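Local coordinates for protein putative ABC transporter subunit, substrate-binding component (Rhodopseudomonas palustris, PDB 4EVR) that probably binds benzoate or related aromatic acids in the periplasm and delivers them to an ABC transporter for uptake, at residues Leu21-Ser26 with Ile87-Ser92. Sequence-based numbering, arbitrary orientation.
Sequences LLLPYS and IGTVHS. With BEZ (benzoic acid), chain B.
L21 pairs in parallel with I87 near the C-terminal ends of two neighbouring strands, 17-23 and 85-88, in the sheet of one lobe of this periplasmic binding protein, beside the ligand cleft. Within these two segments one backbone bond, L22 N to I87 O (3.0 Å), joins the strands, and I87 also bonds to G20. On one face L21 and I87 run alongside each other in the same direction, with L21 CD2 against I87 CB at 3.7 Å. A cis peptide precedes T89. T89 OG1 lies 3.0 Å from L22 O and hydrogen-bonds to D63. Beyond it the P24 ring stands roughly perpendicular to V90, its CD 3.5 Å from V90 CG2, while V90 CG1 faces the benzoate ring at 4.0 Å from C2. Replacing P24 by an alanine removes CG and CD, and V90 CG2 would probably lose its closest neighbours across the contact and gain freedom to move. S92, at the start of helix 92-105, grips the carboxylate twice: N to O2 (2.9 Å) and OG to O1 (2.6 Å). V90, backed by P24, thus offers benzoate an apolar branch for its ring, and the helix N-terminus supplies donors for its charge, with Y161 and G115 completing the grip.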
ATOM      1  N   LEU A  21     -16.641  -2.647  -0.319  1.00 27.96           N
ATOM      2  CA  LEU A  21     -15.320  -2.391   0.261  1.00 25.09           C
ATOM      3  C   LEU A  21     -14.875  -3.589   1.033  1.00 28.45           C
ATOM      4  O   LEU A  21     -15.453  -3.827   2.091  1.00 31.08           O
ATOM      5  CB  LEU A  21     -15.316  -1.206   1.256  1.00 27.26           C
ATOM      6  CG  LEU A  21     -15.538   0.177   0.845  1.00 35.97           C
ATOM      7  CD1 LEU A  21     -15.119   1.138   1.979  1.00 33.06           C
ATOM      8  CD2 LEU A  21     -14.771   0.533  -0.437  1.00 39.46           C
ATOM      9  N   LEU A  22     -13.902  -4.349   0.542  1.00 25.02           N
ATOM     10  CA  LEU A  22     -13.328  -5.499   1.254  1.00 24.25           C
ATOM     11  C   LEU A  22     -12.035  -5.063   1.897  1.00 25.00           C
ATOM     12  O   LEU A  22     -11.058  -4.868   1.175  1.00 24.10           O
ATOM     13  CB  LEU A  22     -13.066  -6.637   0.283  1.00 24.85           C
ATOM     14  CG  LEU A  22     -12.655  -7.963   0.970  1.00 28.46           C
ATOM     15  CD1 LEU A  22     -13.764  -8.489   1.894  1.00 29.99           C
ATOM     16  CD2 LEU A  22     -12.180  -9.004  -0.045  1.00 30.49           C
ATOM     17  N   LEU A  23     -12.032  -4.830   3.229  1.00 20.68           N
ATOM     18  CA  LEU A  23     -10.893  -4.322   3.920  1.00 17.30           C
ATOM     19  C   LEU A  23     -10.799  -4.913   5.291  1.00 23.71           C
ATOM     20  O   LEU A  23     -11.782  -5.391   5.849  1.00 23.11           O
ATOM     21  CB  LEU A  23     -11.009  -2.791   4.065  1.00 15.66           C
ATOM     22  CG  LEU A  23     -10.908  -1.993   2.760  1.00 18.13           C
ATOM     23  CD1 LEU A  23     -11.271  -0.533   3.037  1.00 18.22           C
ATOM     24  CD2 LEU A  23      -9.512  -2.108   2.156  1.00 20.47           C
ATOM     25  N   PRO A  24      -9.625  -4.824   5.882  1.00 17.49           N
ATOM     26  CA  PRO A  24      -9.472  -5.312   7.243  1.00 17.12           C
ATOM     27  C   PRO A  24     -10.002  -4.276   8.229  1.00 21.46           C
ATOM     28  O   PRO A  24      -9.429  -3.190   8.350  1.00 22.94           O
ATOM     29  CB  PRO A  24      -7.967  -5.474   7.383  1.00 18.60           C
ATOM     30  CG  PRO A  24      -7.360  -4.580   6.459  1.00 19.93           C
ATOM     31  CD  PRO A  24      -8.335  -4.397   5.313  1.00 20.39           C
ATOM     32  N   TYR A  25     -11.070  -4.600   8.962  1.00 18.11           N
ATOM     33  CA  TYR A  25     -11.586  -3.695  10.018  1.00 18.06           C
ATOM     34  C   TYR A  25     -11.260  -4.260  11.412  1.00 22.36           C
ATOM     35  O   TYR A  25     -11.725  -3.764  12.439  1.00 23.03           O
ATOM     36  CB  TYR A  25     -13.048  -3.464   9.823  1.00 18.96           C
ATOM     37  CG  TYR A  25     -13.300  -2.670   8.561  1.00 23.79           C
ATOM     38  CD1 TYR A  25     -12.991  -1.318   8.497  1.00 22.86           C
ATOM     39  CD2 TYR A  25     -13.955  -3.239   7.470  1.00 24.52           C
ATOM     40  CE1 TYR A  25     -13.249  -0.568   7.349  1.00 22.74           C
ATOM     41  CE2 TYR A  25     -14.198  -2.507   6.309  1.00 22.65           C
ATOM     42  CZ  TYR A  25     -13.857  -1.156   6.261  1.00 21.92           C
ATOM     43  OH  TYR A  25     -14.148  -0.416   5.132  1.00 22.04           O
ATOM     44  N   SER A  26     -10.501  -5.334  11.447  1.00 18.57           N
ATOM     45  CA  SER A  26     -10.061  -5.955  12.719  1.00 20.08           C
ATOM     46  C   SER A  26      -8.674  -6.533  12.506  1.00 23.73           C
ATOM     47  O   SER A  26      -8.297  -6.733  11.361  1.00 25.63           O
ATOM     48  CB  SER A  26     -11.022  -7.047  13.198  1.00 25.14           C
ATOM     49  OG  SER A  26     -11.131  -8.100  12.259  1.00 26.27           O
ATOM     50  N   ILE A  87     -13.735  -2.520  -4.220  1.00 26.39           N
ATOM     51  CA  ILE A  87     -12.500  -1.903  -3.818  1.00 25.07           C
ATOM     52  C   ILE A  87     -11.932  -2.717  -2.702  1.00 27.29           C
ATOM     53  O   ILE A  87     -12.583  -2.821  -1.668  1.00 24.78           O
ATOM     54  CB  ILE A  87     -12.717  -0.440  -3.401  1.00 24.86           C
ATOM     55  CG1 ILE A  87     -13.336   0.371  -4.583  1.00 26.58           C
ATOM     56  CG2 ILE A  87     -11.393   0.164  -2.891  1.00 22.64           C
ATOM     57  CD1 ILE A  87     -13.622   1.782  -4.350  1.00 24.66           C
ATOM     58  N   GLY A  88     -10.748  -3.252  -2.900  1.00 23.90           N
ATOM     59  CA  GLY A  88      -9.983  -3.946  -1.844  1.00 25.64           C
ATOM     60  C   GLY A  88      -8.711  -4.595  -2.349  1.00 23.88           C
ATOM     61  O   GLY A  88      -8.544  -4.728  -3.548  1.00 25.74           O
ATOM     62  N   THR A  89      -7.790  -5.064  -1.511  1.00 21.21           N
ATOM     63  CA  THR A  89      -7.807  -4.999  -0.055  1.00 22.13           C
ATOM     64  C   THR A  89      -6.381  -4.679   0.390  1.00 22.49           C
ATOM     65  O   THR A  89      -5.568  -4.228  -0.414  1.00 22.44           O
ATOM     66  CB  THR A  89      -8.367  -6.294   0.541  1.00 27.08           C
ATOM     67  OG1 THR A  89      -8.417  -6.084   1.971  1.00 23.87           O
ATOM     68  CG2 THR A  89      -7.563  -7.454   0.192  1.00 30.59           C
ATOM     69  N   VAL A  90      -6.123  -4.829   1.649  1.00 18.31           N
ATOM     70  CA  VAL A  90      -4.810  -4.536   2.238  1.00 18.18           C
ATOM     71  C   VAL A  90      -3.834  -5.722   2.126  1.00 20.64           C
ATOM     72  O   VAL A  90      -2.721  -5.482   1.700  1.00 18.69           O
ATOM     73  CB  VAL A  90      -4.940  -4.086   3.705  1.00 18.61           C
ATOM     74  CG1 VAL A  90      -3.613  -4.057   4.406  1.00 19.11           C
ATOM     75  CG2 VAL A  90      -5.629  -2.766   3.769  1.00 16.56           C
ATOM     76  N   HIS A  91      -4.223  -6.938   2.555  1.00 18.02           N
ATOM     77  CA  HIS A  91      -3.347  -8.104   2.653  1.00 18.51           C
ATOM     78  C   HIS A  91      -3.219  -8.777   1.287  1.00 22.35           C
ATOM     79  O   HIS A  91      -4.209  -9.126   0.666  1.00 22.94           O
ATOM     80  CB  HIS A  91      -3.879  -9.073   3.723  1.00 19.63           C
ATOM     81  CG  HIS A  91      -3.077 -10.301   4.010  1.00 20.17           C
ATOM     82  ND1 HIS A  91      -2.945 -11.314   3.083  1.00 22.27           N
ATOM     83  CD2 HIS A  91      -2.445 -10.667   5.151  1.00 21.80           C
ATOM     84  CE1 HIS A  91      -2.275 -12.278   3.709  1.00 23.54           C
ATOM     85  NE2 HIS A  91      -2.019 -11.943   4.980  1.00 23.01           N
ATOM     86  N   SER A  92      -1.990  -8.898   0.801  1.00 20.20           N
ATOM     87  CA  SER A  92      -1.724  -9.470  -0.541  1.00 21.27           C
ATOM     88  C   SER A  92      -2.274 -10.884  -0.761  1.00 26.53           C
ATOM     89  O   SER A  92      -2.565 -11.232  -1.903  1.00 25.64           O
ATOM     90  CB  SER A  92      -0.227  -9.513  -0.822  1.00 23.40           C
ATOM     91  OG  SER A  92       0.296  -8.293  -1.306  1.00 24.08           O
TER
HETATM   92  C   BEZ B 401       0.403  -6.371   1.528  1.00 21.38           C
HETATM   93  O1  BEZ B 401       0.397  -6.286   0.264  1.00 18.41           O
HETATM   94  O2  BEZ B 401       0.089  -7.421   2.155  1.00 16.91           O
HETATM   95  C1  BEZ B 401       0.668  -5.164   2.368  1.00 18.74           C
HETATM   96  C2  BEZ B 401       0.134  -5.076   3.664  1.00 17.57           C
HETATM   97  C3  BEZ B 401       0.373  -3.946   4.444  1.00 17.32           C
HETATM   98  C4  BEZ B 401       1.203  -2.956   3.898  1.00 17.53           C
HETATM   99  C5  BEZ B 401       1.734  -3.060   2.602  1.00 17.59           C
HETATM  100  C6  BEZ B 401       1.458  -4.144   1.815  1.00 18.22           C